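Local coordinates for protein adenylation domain (Streptomyces sp., PDB 5N9W) that belongs to the ANL superfamily of AMP-binding enzymes, combining a large AMP-binding portion with a small C-terminal domain, at residues 18-23 / 182-187; 309-314 / 402-407; 315-320 / 368-373. All coordinates share one frame; numbering follows the deposited sequence.

Interaction 1. Residues 18-23 / 182-187; sequences ATLVDL and GNVTAL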
loop_
_atom_site.group_PDB
_atom_site.type_symbol
_atom_site.label_atom_id
_atom_site.label_comp_id
_atom_site.label_asym_id
_atom_site.label_seq_id
_atom_site.Cartn_x
_atom_site.Cartn_y
_atom_site.Cartn_z
ATOM N N ALA A 18 -5.843 -2.689 -22.260
ATOM C CA ALA A 18 -4.442 -2.339 -22.468
ATOM C C ALA A 18 -4.039 -1.136 -21.632
ATOM O O ALA A 18 -2.946 -1.129 -21.079
ATOM C CB ALA A 18 -4.156 -2.078 -23.927
ATOM N N THR A 19 -4.897 -0.119 -21.554
ATOM C CA THR A 19 -4.642 1.015 -20.661
ATOM C C THR A 19 -5.742 1.108 -19.610
ATOM O O THR A 19 -6.704 0.356 -19.653
ATOM C CB THR A 19 -4.512 2.368 -21.424
ATOM O OG1 THR A 19 -5.721 2.690 -22.110
ATOM C CG2 THR A 19 -3.416 2.310 -22.428
ATOM N N LEU A 20 -5.589 2.025 -18.666
ATOM C CA LEU A 20 -6.586 2.215 -17.624
ATOM C C LEU A 20 -7.696 3.116 -18.124
ATOM O O LEU A 20 -8.807 3.069 -17.626
ATOM C CB LEU A 20 -5.970 2.809 -16.352
ATOM C CG LEU A 20 -4.934 1.998 -15.582
ATOM C CD1 LEU A 20 -4.192 2.883 -14.577
ATOM C CD2 LEU A 20 -5.561 0.822 -14.896
ATOM N N VAL A 21 -7.388 3.970 -19.086
ATOM C CA VAL A 21 -8.443 4.789 -19.640
ATOM C C VAL A 21 -9.304 3.885 -20.508
ATOM O O VAL A 21 -10.485 4.120 -20.628
ATOM C CB VAL A 21 -7.921 6.017 -20.434
ATOM C CG1 VAL A 21 -6.724 6.618 -19.757
ATOM C CG2 VAL A 21 -7.617 5.670 -21.876
ATOM N N ASP A 22 -8.710 2.840 -21.080
ATOM C CA ASP A 22 -9.459 1.832 -21.808
ATOM C C ASP A 22 -10.330 1.018 -20.854
ATOM O O ASP A 22 -11.438 0.625 -21.196
ATOM C CB ASP A 22 -8.530 0.889 -22.567
ATOM C CG ASP A 22 -7.935 1.512 -23.807
ATOM O OD1 ASP A 22 -8.475 2.526 -24.295
ATOM O OD2 ASP A 22 -6.914 0.978 -24.297
ATOM N N LEU A 23 -9.822 0.750 -19.656
ATOM C CA LEU A 23 -10.587 0.013 -18.660
ATOM C C LEU A 23 -11.804 0.808 -18.206
ATOM O O LEU A 23 -12.880 0.247 -18.003
ATOM C CB LEU A 23 -9.725 -0.334 -17.452
ATOM C CG LEU A 23 -9.136 -1.738 -17.332
ATOM C CD1 LEU A 23 -8.696 -2.303 -18.669
ATOM C CD2 LEU A 23 -7.975 -1.712 -16.362
ATOM N N GLY A 182 0.306 -0.584 -18.809
ATOM C CA GLY A 182 0.521 -2.014 -18.930
ATOM C C GLY A 182 0.825 -2.718 -17.610
ATOM O O GLY A 182 0.416 -3.871 -17.401
ATOM N N ASN A 183 1.535 -2.051 -16.703
ATOM C CA ASN A 183 1.761 -2.655 -15.394
ATOM C C ASN A 183 0.453 -2.813 -14.633
ATOM O O ASN A 183 0.185 -3.865 -14.083
ATOM C CB ASN A 183 2.728 -1.834 -14.529
ATOM C CG ASN A 183 4.153 -1.765 -15.092
ATOM O OD1 ASN A 183 4.711 -0.690 -15.175
ATOM N ND2 ASN A 183 4.725 -2.897 -15.479
ATOM N N VAL A 184 -0.356 -1.766 -14.583
ATOM C CA VAL A 184 -1.609 -1.877 -13.859
ATOM C C VAL A 184 -2.620 -2.841 -14.481
ATOM O O VAL A 184 -3.230 -3.605 -13.759
ATOM C CB VAL A 184 -2.303 -0.561 -13.707
ATOM C CG1 VAL A 184 -3.368 -0.716 -12.647
ATOM C CG2 VAL A 184 -1.327 0.516 -13.318
ATOM N N THR A 185 -2.795 -2.817 -15.799
ATOM C CA THR A 185 -3.752 -3.739 -16.401
ATOM C C THR A 185 -3.216 -5.155 -16.288
ATOM O O THR A 185 -3.974 -6.099 -16.140
ATOM C CB THR A 185 -4.116 -3.369 -17.895
ATOM O OG1 THR A 185 -2.964 -3.405 -18.737
ATOM C CG2 THR A 185 -4.712 -1.994 -17.967
ATOM N N ALA A 186 -1.906 -5.321 -16.291
ATOM C CA ALA A 186 -1.340 -6.655 -16.020
ATOM C C ALA A 186 -1.778 -7.170 -14.638
ATOM O O ALA A 186 -2.036 -8.348 -14.460
ATOM C CB ALA A 186 0.177 -6.634 -16.132
ATOM N N LEU A 187 -1.870 -6.278 -13.662
ATOM C CA LEU A 187 -2.279 -6.674 -12.318
ATOM C C LEU A 187 -3.697 -7.255 -12.306
ATOM O O LEU A 187 -3.965 -8.277 -11.666
ATOM C CB LEU A 187 -2.188 -5.479 -11.351
ATOM C CG LEU A 187 -2.845 -5.576 -9.967
ATOM C CD1 LEU A 187 -2.349 -6.767 -9.195
ATOM C CD2 LEU A 187 -2.612 -4.304 -9.152
#

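Interaction 2. Residues 309-314 / 402-407; sequences NMYGIT and YHSGDL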
loop_
_atom_site.group_PDB
_atom_site.type_symbol
_atom_site.label_atom_id
_atom_site.label_comp_id
_atom_site.label_asym_id
_atom_site.label_seq_id
_atom_site.Cartn_x
_atom_site.Cartn_y
_atom_site.Cartn_z
ATOM N N ASN A 309 -4.342 -12.605 2.032
ATOM C CA ASN A 309 -3.084 -11.922 2.201
ATOM C C ASN A 309 -2.444 -11.742 0.855
ATOM O O ASN A 309 -2.391 -12.674 0.057
ATOM C CB ASN A 309 -2.151 -12.706 3.119
ATOM C CG ASN A 309 -0.997 -11.871 3.625
ATOM O OD1 ASN A 309 -1.071 -10.657 3.674
ATOM N ND2 ASN A 309 0.070 -12.523 4.010
ATOM N N MET A 310 -1.959 -10.539 0.604
ATOM C CA MET A 310 -1.253 -10.259 -0.617
ATOM C C MET A 310 0.041 -9.550 -0.260
ATOM O O MET A 310 0.040 -8.504 0.378
ATOM C CB MET A 310 -2.108 -9.417 -1.570
ATOM C CG MET A 310 -3.419 -10.103 -2.015
ATOM S SD MET A 310 -4.138 -9.366 -3.489
ATOM C CE MET A 310 -3.394 -10.339 -4.787
ATOM N N TYR A 311 1.154 -10.159 -0.632
ATOM C CA TYR A 311 2.420 -9.502 -0.486
ATOM C C TYR A 311 2.586 -8.593 -1.677
ATOM O O TYR A 311 2.326 -8.990 -2.799
ATOM C CB TYR A 311 3.554 -10.527 -0.393
ATOM C CG TYR A 311 4.923 -9.947 -0.588
ATOM C CD1 TYR A 311 5.586 -9.319 0.455
ATOM C CD2 TYR A 311 5.553 -10.014 -1.821
ATOM C CE1 TYR A 311 6.844 -8.781 0.279
ATOM C CE2 TYR A 311 6.814 -9.481 -2.000
ATOM C CZ TYR A 311 7.445 -8.866 -0.946
ATOM O OH TYR A 311 8.686 -8.331 -1.124
ATOM N N GLY A 312 3.002 -7.367 -1.438
ATOM C CA GLY A 312 3.259 -6.477 -2.539
ATOM C C GLY A 312 4.299 -5.405 -2.300
ATOM O O GLY A 312 4.606 -5.010 -1.166
ATOM N N ILE A 313 4.861 -4.945 -3.403
ATOM C CA ILE A 313 5.723 -3.792 -3.393
ATOM C C ILE A 313 5.322 -2.849 -4.502
ATOM O O ILE A 313 4.876 -3.282 -5.565
ATOM C CB ILE A 313 7.174 -4.196 -3.565
ATOM C CG1 ILE A 313 7.231 -5.570 -4.223
ATOM C CG2 ILE A 313 7.849 -4.263 -2.208
ATOM C CD1 ILE A 313 8.592 -5.955 -4.720
ATOM N N THR A 314 5.481 -1.562 -4.241
ATOM C CA THR A 314 5.276 -0.519 -5.226
ATOM C C THR A 314 5.949 -0.855 -6.558
ATOM O O THR A 314 5.307 -0.801 -7.615
ATOM C CB THR A 314 5.804 0.803 -4.682
ATOM O OG1 THR A 314 5.523 0.853 -3.282
ATOM C CG2 THR A 314 5.149 1.985 -5.351
ATOM N N TYR A 402 13.318 -7.782 -10.267
ATOM C CA TYR A 402 13.447 -6.761 -9.244
ATOM C C TYR A 402 13.810 -7.456 -7.944
ATOM O O TYR A 402 13.283 -8.537 -7.633
ATOM C CB TYR A 402 12.169 -5.946 -9.083
ATOM C CG TYR A 402 12.174 -5.083 -7.845
ATOM C CD1 TYR A 402 12.823 -3.846 -7.822
ATOM C CD2 TYR A 402 11.539 -5.516 -6.697
ATOM C CE1 TYR A 402 12.826 -3.080 -6.691
ATOM C CE2 TYR A 402 11.530 -4.776 -5.584
ATOM C CZ TYR A 402 12.164 -3.559 -5.562
ATOM O OH TYR A 402 12.109 -2.851 -4.381
ATOM N N HIS A 403 14.717 -6.835 -7.200
ATOM C CA HIS A 403 15.208 -7.368 -5.947
ATOM C C HIS A 403 14.442 -6.749 -4.796
ATOM O O HIS A 403 14.692 -5.604 -4.415
ATOM C CB HIS A 403 16.708 -7.083 -5.775
ATOM C CG HIS A 403 17.566 -7.608 -6.878
ATOM N ND1 HIS A 403 17.107 -7.790 -8.162
ATOM C CD2 HIS A 403 18.864 -7.984 -6.890
ATOM C CE1 HIS A 403 18.080 -8.266 -8.915
ATOM N NE2 HIS A 403 19.158 -8.387 -8.167
ATOM N N SER A 404 13.521 -7.520 -4.239
ATOM C CA SER A 404 12.668 -7.067 -3.146
ATOM C C SER A 404 13.414 -6.548 -1.917
ATOM O O SER A 404 12.977 -5.601 -1.276
ATOM C CB SER A 404 11.749 -8.213 -2.721
ATOM O OG SER A 404 12.392 -9.459 -2.953
ATOM N N GLY A 405 14.523 -7.186 -1.574
ATOM C CA GLY A 405 15.171 -6.903 -0.311
ATOM C C GLY A 405 14.372 -7.512 0.826
ATOM O O GLY A 405 14.504 -7.100 1.982
ATOM N N ASP A 406 13.526 -8.485 0.480
ATOM C CA ASP A 406 12.716 -9.231 1.443
ATOM C C ASP A 406 13.143 -10.682 1.487
ATOM O O ASP A 406 13.506 -11.260 0.471
ATOM C CB ASP A 406 11.227 -9.165 1.088
ATOM C CG ASP A 406 10.592 -7.857 1.472
ATOM O OD1 ASP A 406 10.754 -7.442 2.635
ATOM O OD2 ASP A 406 9.941 -7.238 0.612
ATOM N N LEU A 407 13.060 -11.287 2.657
ATOM C CA LEU A 407 13.431 -12.681 2.784
ATOM C C LEU A 407 12.194 -13.541 2.857
ATOM O O LEU A 407 11.255 -13.228 3.579
ATOM C CB LEU A 407 14.313 -12.899 4.020
ATOM C CG LEU A 407 15.668 -12.196 3.914
ATOM C CD1 LEU A 407 16.392 -12.146 5.231
ATOM C CD2 LEU A 407 16.498 -12.885 2.860
#

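Interaction 3. Residues 315-320 / 368-373; sequences ETTVHA and GPQVSE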
loop_
_atom_site.group_PDB
_atom_site.type_symbol
_atom_site.label_atom_id
_atom_site.label_comp_id
_atom_site.label_asym_id
_atom_site.label_seq_id
_atom_site.Cartn_x
_atom_site.Cartn_y
_atom_site.Cartn_z
ATOM N N GLU A 315 7.215 -1.283 -6.490
ATOM C CA GLU A 315 8.017 -1.547 -7.676
ATOM C C GLU A 315 7.486 -2.662 -8.564
ATOM O O GLU A 315 7.961 -2.836 -9.668
ATOM C CB GLU A 315 9.471 -1.867 -7.266
ATOM C CG GLU A 315 10.243 -0.684 -6.656
ATOM C CD GLU A 315 10.023 -0.506 -5.157
ATOM O OE1 GLU A 315 9.301 -1.300 -4.524
ATOM O OE2 GLU A 315 10.590 0.447 -4.600
ATOM N N THR A 316 6.492 -3.409 -8.101
ATOM C CA THR A 316 5.875 -4.461 -8.911
ATOM C C THR A 316 4.335 -4.327 -8.953
ATOM O O THR A 316 3.604 -5.321 -9.003
ATOM C CB THR A 316 6.263 -5.869 -8.401
ATOM O OG1 THR A 316 5.844 -6.040 -7.047
ATOM C CG2 THR A 316 7.754 -6.082 -8.464
ATOM N N THR A 317 3.860 -3.086 -8.942
ATOM C CA THR A 317 2.435 -2.748 -9.001
ATOM C C THR A 317 1.494 -3.276 -7.931
ATOM O O THR A 317 0.696 -4.160 -8.173
ATOM C CB THR A 317 1.791 -3.172 -10.364
ATOM O OG1 THR A 317 2.669 -2.846 -11.440
ATOM C CG2 THR A 317 0.467 -2.448 -10.593
ATOM N N VAL A 318 1.612 -2.734 -6.733
ATOM C CA VAL A 318 0.690 -3.025 -5.639
ATOM C C VAL A 318 0.805 -4.454 -5.085
ATOM O O VAL A 318 1.171 -4.625 -3.926
ATOM C CB VAL A 318 -0.759 -2.781 -6.018
ATOM C CG1 VAL A 318 -1.620 -2.896 -4.802
ATOM C CG2 VAL A 318 -0.898 -1.401 -6.647
ATOM N N HIS A 319 0.440 -5.470 -5.864
ATOM C CA HIS A 319 0.376 -6.834 -5.329
ATOM C C HIS A 319 1.235 -7.796 -6.128
ATOM O O HIS A 319 1.320 -7.671 -7.336
ATOM C CB HIS A 319 -1.072 -7.371 -5.331
ATOM C CG HIS A 319 -2.038 -6.570 -4.519
ATOM N ND1 HIS A 319 -1.913 -6.414 -3.160
ATOM C CD2 HIS A 319 -3.172 -5.918 -4.879
ATOM C CE1 HIS A 319 -2.913 -5.671 -2.717
ATOM N NE2 HIS A 319 -3.695 -5.368 -3.738
ATOM N N ALA A 320 1.824 -8.789 -5.473
ATOM C CA ALA A 320 2.689 -9.723 -6.195
ATOM C C ALA A 320 2.392 -11.180 -5.844
ATOM O O ALA A 320 2.783 -12.076 -6.578
ATOM C CB ALA A 320 4.160 -9.406 -5.933
ATOM N N GLY A 368 8.301 -9.978 -14.535
ATOM C CA GLY A 368 7.027 -10.018 -15.211
ATOM C C GLY A 368 6.448 -8.677 -15.611
ATOM O O GLY A 368 7.023 -7.636 -15.328
ATOM N N PRO A 369 5.280 -8.711 -16.268
ATOM C CA PRO A 369 4.559 -7.556 -16.822
ATOM C C PRO A 369 4.187 -6.521 -15.768
ATOM O O PRO A 369 4.065 -5.350 -16.100
ATOM C CB PRO A 369 3.308 -8.184 -17.444
ATOM C CG PRO A 369 3.198 -9.551 -16.841
ATOM C CD PRO A 369 4.602 -9.982 -16.567
ATOM N N GLN A 370 4.012 -6.930 -14.519
ATOM C CA GLN A 370 3.723 -5.970 -13.462
ATOM C C GLN A 370 4.965 -5.186 -12.959
ATOM O O GLN A 370 4.817 -4.162 -12.282
ATOM C CB GLN A 370 3.045 -6.670 -12.285
ATOM C CG GLN A 370 1.585 -7.062 -12.526
ATOM C CD GLN A 370 0.975 -7.740 -11.344
ATOM O OE1 GLN A 370 0.338 -8.787 -11.468
ATOM N NE2 GLN A 370 1.182 -7.163 -10.178
ATOM N N VAL A 371 6.169 -5.647 -13.302
ATOM C CA VAL A 371 7.406 -5.029 -12.809
ATOM C C VAL A 371 7.703 -3.702 -13.526
ATOM O O VAL A 371 7.833 -3.658 -14.748
ATOM C CB VAL A 371 8.627 -5.979 -12.967
ATOM C CG1 VAL A 371 9.885 -5.304 -12.498
ATOM C CG2 VAL A 371 8.417 -7.267 -12.192
ATOM N N SER A 372 7.819 -2.628 -12.750
ATOM C CA SER A 372 8.132 -1.316 -13.294
ATOM C C SER A 372 9.508 -1.243 -13.980
ATOM O O SER A 372 10.348 -2.123 -13.808
ATOM C CB SER A 372 8.061 -0.268 -12.196
ATOM O OG SER A 372 9.246 -0.265 -11.437
ATOM N N GLU A 373 9.715 -0.197 -14.777
ATOM C CA GLU A 373 10.928 -0.074 -15.577
ATOM C C GLU A 373 12.139 0.356 -14.757
ATOM O O GLU A 373 13.264 0.280 -15.238
ATOM C CB GLU A 373 10.724 0.913 -16.719
ATOM C CG GLU A 373 9.833 0.399 -17.825
ATOM C CD GLU A 373 10.316 -0.915 -18.418
ATOM O OE1 GLU A 373 11.542 -1.176 -18.410
ATOM O OE2 GLU A 373 9.463 -1.693 -18.892
#

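Interaction 1. Residues 18-23 / 182-187
The flat group that matters between Ala18 and Thr185 is a backbone one, the peptide carbonyl of Ala18, since no ring, side-chain amide or carboxylate meets a partner across this contact. Its oxygen, Ala18 O, lies 3.3 Å from Thr185 OG1, but the single proton of that hydroxyl also has His181 O nearby as a weak partner, so a bond to Ala18 cannot be taken as settled. Thr185 holds OG1 between its backbone N and carbonyl carbon (chi1 61°), which leaves CG2 to do the apolar work. That methyl sits 3.5 Å from Thr19 O and 3.6 Å from Leu23 CD2, wedged between the start of the facing helix and its first turn. The pairing is helix on helix within the AMP-binding portion of the protein: the first turn of helix 20-30 rests against the early turns of helix 181-191. Thr19 is the N-cap of the former, its OG1 accepting from Asp22 N at 3.2 Å, and Leu20 N is held by His181 ND1. The neighbouring residue, Val184, meets Leu20 with the two side chains at about a right angle. Both valine methyls are engaged, CG1 at 3.5 Å from Leu20 CD2 and CG2 at 3.9 Å from Leu20 CD1. Trp219 and Ala162 also touch Leu20, while Val215 and Tyr163 cover Val184.

Interaction 2. Residues 309-314 / 402-407
From Tyr311 to Ile313 the loop backbone runs at 127° to the strand between Tyr402 and Asp406, and the closest CA atoms, those of Ile313 and Ser404, stay 7.7 Å apart, so side chains have to bridge the gap. Two signature sequences of the adenylate-forming family meet in this way: the Tyr-Gly-x-Thr-Glu loop that begins at Tyr311, and the segment around Ser404-Gly405-Asp406, which corresponds to the Thr/Ser-Gly-Asp motif of relatives. Tyr402, Ser404 and Asp406 alternate along the strand and face the loop. Ser404, with helical backbone angles, and Gly405, with a positive phi of 74°, together break the extended path before Asp406.

Tyr311 swings its ring across by placing CG anti to the backbone N (chi1 165°), and the phenol then donates a hydrogen bond from OH to Asp406 OD2. The modelled separation of 2.4 Å between these two atoms is very short, and its exact value is doubtful. OD2 lies at the ring edge, in the ring plane, whereas the carboxylate as a whole is turned nearly perpendicular to the ring. Beside this bond, Ser404 CB packs 3.5 Å from Tyr311 OH.

The apolar half belongs to Ile313, whose terminal methyl CD1 approaches the Tyr402 ring obliquely, at 3.3 Å from CE2 and 3.6 Å from CD2. Beyond the loop, the carboxylate has further partners on strand 416-421 and its end: Asp406 OD1 forms a salt bridge with Arg421 NH1 and accepts a hydrogen bond from Tyr418 OH.

Interaction 3. Residues 315-320 / 368-373
Gln370 leaves its backbone with CB already against the facing loop, 3.6 Å from Thr316 O, in a contact between two loops of the AMP-binding fold. One is the continuation of the Tyr-Gly-x-Thr-Glu motif, starting at Glu315; the other opens with a type I beta turn from Gly368 to Val371. Beyond CG the glutamine chain is extended (chi2 180°), which carries CD past the first carbonyl and brings NE2 within hydrogen-bonding distance of two backbone oxygens. The nearer is His319 O at 2.9 Å from NE2, approached almost end-on and close to the amide plane. The second is Thr316 O, 3.3 Å from NE2 and tilted further from that plane. A classic gamma turn centred on Val318, closed by His319 N bonding to Thr317 O, folds the loop back, consistent with both carbonyls meeting one amide. Leu187, Ala190, Leu341 and Phe344 line the glutamine side chain.

The favour is returned at the backbone, where Thr317 OG1 donates to Gln370 O at 2.7 Å, in the carbonyl plane and on a lone pair. Thr316 CG2 and Val371 CG2 lie side by side, 4.0 Å apart, and Glu315 OE2 is hydrogen-bonded to Tyr375 OH. At the far end of the interface Ser372 N gives Glu315 O a nearly straight bond of 3.1 Å, N-H...O angle 165°, and Ser372 OG adds a weak one to the same oxygen at 3.4 Å.

Along the chain interaction 1 closes first; interaction 3 is then nested inside the loop closed by interaction 2. In space interaction 3 is the middle member, its centre about 12 Å from that of interaction 1 and about 10 Å from that of interaction 2, whereas the outer two lie about 21 Å apart between centres and do not touch. Asn183 ties helix 181-191 to the 368-373 loop through Pro369 O. On the other side, Tyr311 O meets Ala320 N, and Tyr402 OH probably bonds Glu315 OE1. A continuous path thus leads from helix 20-30 through helix 181-191 and the paired loops of interaction 3 to strand 401-410, illustrating how distant sequence motifs converge within one adenylation domain.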